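Local atomic coordinates of probable glutathione S-transferase GSTU1 (Oryza sativa, PDB entry 1OYJ), a protein that conjugates reduced glutathione to a wide range of exogenous and endogenous hydrophobic electrophiles. Residues Ser120-Arg124 and Tyr179-Gly183. Sequence-based numbering, arbitrary orientation.
With GSH (glutathione), chain O.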
ATOM      1  N   SER A 120       9.533  -8.292  13.406  1.00 25.81           N
ATOM      2  CA  SER A 120       8.924  -8.693  14.634  1.00 27.80           C
ATOM      3  C   SER A 120       9.168 -10.194  14.938  1.00 28.26           C
ATOM      4  O   SER A 120       9.308 -10.589  16.122  1.00 27.83           O
ATOM      5  CB  SER A 120       7.411  -8.476  14.599  1.00 29.58           C
ATOM      6  OG  SER A 120       7.134  -7.088  14.512  1.00 37.96           O
ATOM      7  N   ARG A 121       9.225 -11.008  13.906  1.00 26.42           N
ATOM      8  CA  ARG A 121       9.518 -12.419  14.111  1.00 27.60           C
ATOM      9  C   ARG A 121      10.825 -12.626  14.824  1.00 27.08           C
ATOM     10  O   ARG A 121      10.975 -13.641  15.516  1.00 26.50           O
ATOM     11  CB  ARG A 121       9.632 -13.149  12.772  1.00 27.68           C
ATOM     12  CG  ARG A 121       8.291 -13.048  11.983  1.00 30.26           C
ATOM     13  CD  ARG A 121       8.348 -13.696  10.620  1.00 31.41           C
ATOM     14  NE  ARG A 121       7.030 -13.783  10.000  1.00 35.85           N
ATOM     15  CZ  ARG A 121       6.797 -14.467   8.879  1.00 36.05           C
ATOM     16  NH1 ARG A 121       7.795 -15.115   8.260  1.00 33.77           N
ATOM     17  NH2 ARG A 121       5.565 -14.538   8.401  1.00 33.72           N
ATOM     18  N   LEU A 122      11.777 -11.693  14.658  1.00 25.81           N
ATOM     19  CA  LEU A 122      13.091 -11.901  15.255  1.00 26.46           C
ATOM     20  C   LEU A 122      13.005 -11.854  16.783  1.00 27.68           C
ATOM     21  O   LEU A 122      13.813 -12.488  17.492  1.00 28.28           O
ATOM     22  CB  LEU A 122      14.088 -10.885  14.775  1.00 26.00           C
ATOM     23  CG  LEU A 122      14.287 -10.804  13.276  1.00 24.44           C
ATOM     24  CD1 LEU A 122      15.345  -9.803  12.931  1.00 22.79           C
ATOM     25  CD2 LEU A 122      14.707 -12.134  12.680  1.00 30.30           C
ATOM     26  N   TRP A 123      12.028 -11.151  17.319  1.00 27.80           N
ATOM     27  CA  TRP A 123      11.977 -11.175  18.777  1.00 29.04           C
ATOM     28  C   TRP A 123      10.829 -11.951  19.328  1.00 30.32           C
ATOM     29  O   TRP A 123      10.717 -12.086  20.582  1.00 29.28           O
ATOM     30  CB  TRP A 123      12.039  -9.787  19.431  1.00 28.99           C
ATOM     31  CG  TRP A 123      11.245  -8.819  18.819  1.00 27.35           C
ATOM     32  CD1 TRP A 123       9.965  -8.579  19.048  1.00 27.66           C
ATOM     33  CD2 TRP A 123      11.662  -7.920  17.819  1.00 30.02           C
ATOM     34  NE1 TRP A 123       9.531  -7.549  18.258  1.00 24.41           N
ATOM     35  CE2 TRP A 123      10.547  -7.159  17.456  1.00 26.31           C
ATOM     36  CE3 TRP A 123      12.867  -7.691  17.167  1.00 33.16           C
ATOM     37  CZ2 TRP A 123      10.583  -6.202  16.492  1.00 31.60           C
ATOM     38  CZ3 TRP A 123      12.908  -6.710  16.213  1.00 34.81           C
ATOM     39  CH2 TRP A 123      11.777  -5.971  15.892  1.00 34.21           C
ATOM     40  N   ARG A 124       9.964 -12.414  18.426  1.00 31.11           N
ATOM     41  CA  ARG A 124       8.856 -13.281  18.803  1.00 32.05           C
ATOM     42  C   ARG A 124       9.269 -14.744  18.799  1.00 30.90           C
ATOM     43  O   ARG A 124       8.733 -15.551  19.537  1.00 31.75           O
ATOM     44  CB  ARG A 124       7.717 -13.145  17.848  1.00 33.77           C
ATOM     45  CG  ARG A 124       6.768 -12.017  18.108  1.00 38.32           C
ATOM     46  CD  ARG A 124       5.785 -11.710  16.911  1.00 42.80           C
ATOM     47  NE  ARG A 124       5.022 -10.480  17.185  1.00 49.70           N
ATOM     48  CZ  ARG A 124       3.780 -10.189  16.741  1.00 53.17           C
ATOM     49  NH1 ARG A 124       3.212  -9.033  17.099  1.00 50.48           N
ATOM     50  NH2 ARG A 124       3.114 -11.024  15.942  1.00 56.46           N
ATOM     51  N   TYR A 179      17.851  -6.187  15.051  1.00 19.91           N
ATOM     52  CA  TYR A 179      17.770  -7.277  14.088  1.00 21.28           C
ATOM     53  C   TYR A 179      19.045  -8.083  14.165  1.00 21.89           C
ATOM     54  O   TYR A 179      18.979  -9.308  14.073  1.00 22.62           O
ATOM     55  CB  TYR A 179      17.650  -6.795  12.650  1.00 21.03           C
ATOM     56  CG  TYR A 179      16.409  -5.983  12.327  1.00 20.93           C
ATOM     57  CD1 TYR A 179      15.307  -6.016  13.104  1.00 20.63           C
ATOM     58  CD2 TYR A 179      16.362  -5.250  11.216  1.00 24.92           C
ATOM     59  CE1 TYR A 179      14.206  -5.234  12.791  1.00 21.01           C
ATOM     60  CE2 TYR A 179      15.276  -4.525  10.892  1.00 24.56           C
ATOM     61  CZ  TYR A 179      14.224  -4.508  11.685  1.00 22.46           C
ATOM     62  OH  TYR A 179      13.127  -3.728  11.290  1.00 27.31           O
ATOM     63  N   GLU A 180      20.175  -7.378  14.308  1.00 22.07           N
ATOM     64  CA  GLU A 180      21.488  -8.007  14.444  1.00 23.09           C
ATOM     65  C   GLU A 180      21.636  -8.922  15.604  1.00 23.21           C
ATOM     66  O   GLU A 180      22.079 -10.098  15.444  1.00 21.95           O
ATOM     67  CB  GLU A 180      22.668  -7.013  14.445  1.00 24.11           C
ATOM     68  CG  GLU A 180      22.894  -6.382  13.089  1.00 23.23           C
ATOM     69  CD  GLU A 180      23.899  -5.243  13.074  1.00 24.78           C
ATOM     70  OE1 GLU A 180      24.133  -4.622  14.116  1.00 26.61           O
ATOM     71  OE2 GLU A 180      24.474  -5.017  12.016  1.00 28.86           O
ATOM     72  N   ARG A 181      21.214  -8.447  16.760  1.00 24.05           N
ATOM     73  CA  ARG A 181      21.379  -9.241  17.936  1.00 25.76           C
ATOM     74  C   ARG A 181      20.389 -10.399  17.941  1.00 24.89           C
ATOM     75  O   ARG A 181      20.735 -11.503  18.321  1.00 22.24           O
ATOM     76  CB  ARG A 181      21.198  -8.358  19.190  1.00 27.11           C
ATOM     77  CG  ARG A 181      22.316  -7.305  19.312  1.00 33.33           C
ATOM     78  CD  ARG A 181      22.868  -7.120  20.636  1.00 40.32           C
ATOM     79  NE  ARG A 181      23.518  -8.292  21.219  1.00 43.19           N
ATOM     80  CZ  ARG A 181      23.314  -8.681  22.473  1.00 49.44           C
ATOM     81  NH1 ARG A 181      23.964  -9.721  22.985  1.00 50.64           N
ATOM     82  NH2 ARG A 181      22.437  -8.032  23.231  1.00 51.27           N
ATOM     83  N   CYS A 182      19.176 -10.176  17.471  1.00 23.82           N
ATOM     84  CA  CYS A 182      18.198 -11.249  17.520  1.00 24.76           C
ATOM     85  C   CYS A 182      18.339 -12.222  16.362  1.00 26.06           C
ATOM     86  O   CYS A 182      18.135 -13.416  16.543  1.00 24.83           O
ATOM     87  CB  CYS A 182      16.787 -10.712  17.552  1.00 25.12           C
ATOM     88  SG  CYS A 182      16.381  -9.589  18.867  1.00 28.07           S
ATOM     89  N   GLY A 183      18.712 -11.721  15.199  1.00 24.72           N
ATOM     90  CA  GLY A 183      18.812 -12.526  14.036  1.00 25.96           C
ATOM     91  C   GLY A 183      20.134 -13.223  13.779  1.00 25.49           C
ATOM     92  O   GLY A 183      20.209 -14.131  12.951  1.00 27.25           O
TER
HETATM   93  N1  GSH O 800       2.321 -13.942   2.012  1.00 66.18           N
HETATM   94  CA1 GSH O 800       3.208 -13.962   3.177  1.00 66.31           C
HETATM   95  C1  GSH O 800       3.303 -15.396   3.645  1.00 69.16           C
HETATM   96  O11 GSH O 800       3.028 -15.704   4.798  1.00 73.75           O
HETATM   97  O12 GSH O 800       3.634 -16.279   2.879  1.00 69.57           O
HETATM   98  CB1 GSH O 800       4.591 -13.332   2.771  1.00 61.31           C
HETATM   99  CG1 GSH O 800       5.565 -13.248   3.953  1.00 52.25           C
HETATM  100  CD1 GSH O 800       6.915 -12.516   3.787  1.00 46.44           C
HETATM  101  OE1 GSH O 800       6.951 -11.351   3.433  1.00 41.17           O
HETATM  102  N2  GSH O 800       8.005 -13.212   4.123  1.00 38.37           N
HETATM  103  CA2 GSH O 800       9.329 -12.632   4.363  1.00 37.67           C
HETATM  104  C2  GSH O 800      10.330 -13.109   3.367  1.00 37.88           C
HETATM  105  O2  GSH O 800      11.558 -12.956   3.563  1.00 36.93           O
HETATM  106  CB2 GSH O 800       9.786 -12.913   5.783  1.00 40.10           C
HETATM  107  SG2 GSH O 800       8.641 -12.129   6.931  1.00 39.15           S
HETATM  108  N3  GSH O 800       9.743 -13.656   2.261  1.00 36.61           N
HETATM  109  CA3 GSH O 800      10.526 -14.021   1.092  1.00 35.94           C
HETATM  110  C3  GSH O 800      11.166 -12.861   0.330  1.00 36.18           C
HETATM  111  O31 GSH O 800      10.740 -11.675   0.540  1.00 36.52           O
HETATM  112  O32 GSH O 800      12.106 -13.135  -0.490  1.00 33.61           O
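This is a buried, apolar helix-helix contact in the all-helical C-terminal domain, where the last turn of helix 97-124 meets the last turn of helix 176-183. The short axes cross at 46° and approach to 9.0 Å; the nearest CA atoms across them are those of L122 and C182, 5.6 Å apart, both with CB directed toward the other segment. L122 does most of the work from its side: its CD1 lies 3.7 Å from Y179 CA and 3.8 Å from Y179 CD1, while its backbone O sits 3.5 Å from C182 CB. The indole of W123 and the phenol of Y179 meet edge to edge, W123 CZ3 to Y179 CE1 at 3.9 Å, and C182 SG reaches the same indole rim, 4.3 Å from W123 CE3. In this GST fold, a thioredoxin-like N-terminal domain precedes the helical domain; here V221 and L224 of helix 214-229 also pack on W123. R121 takes no part; its NH1 lies 3.4 Å from glutathione SG2, in a pocket shared with K114, C118, E136 and I140, apart from the S15 site.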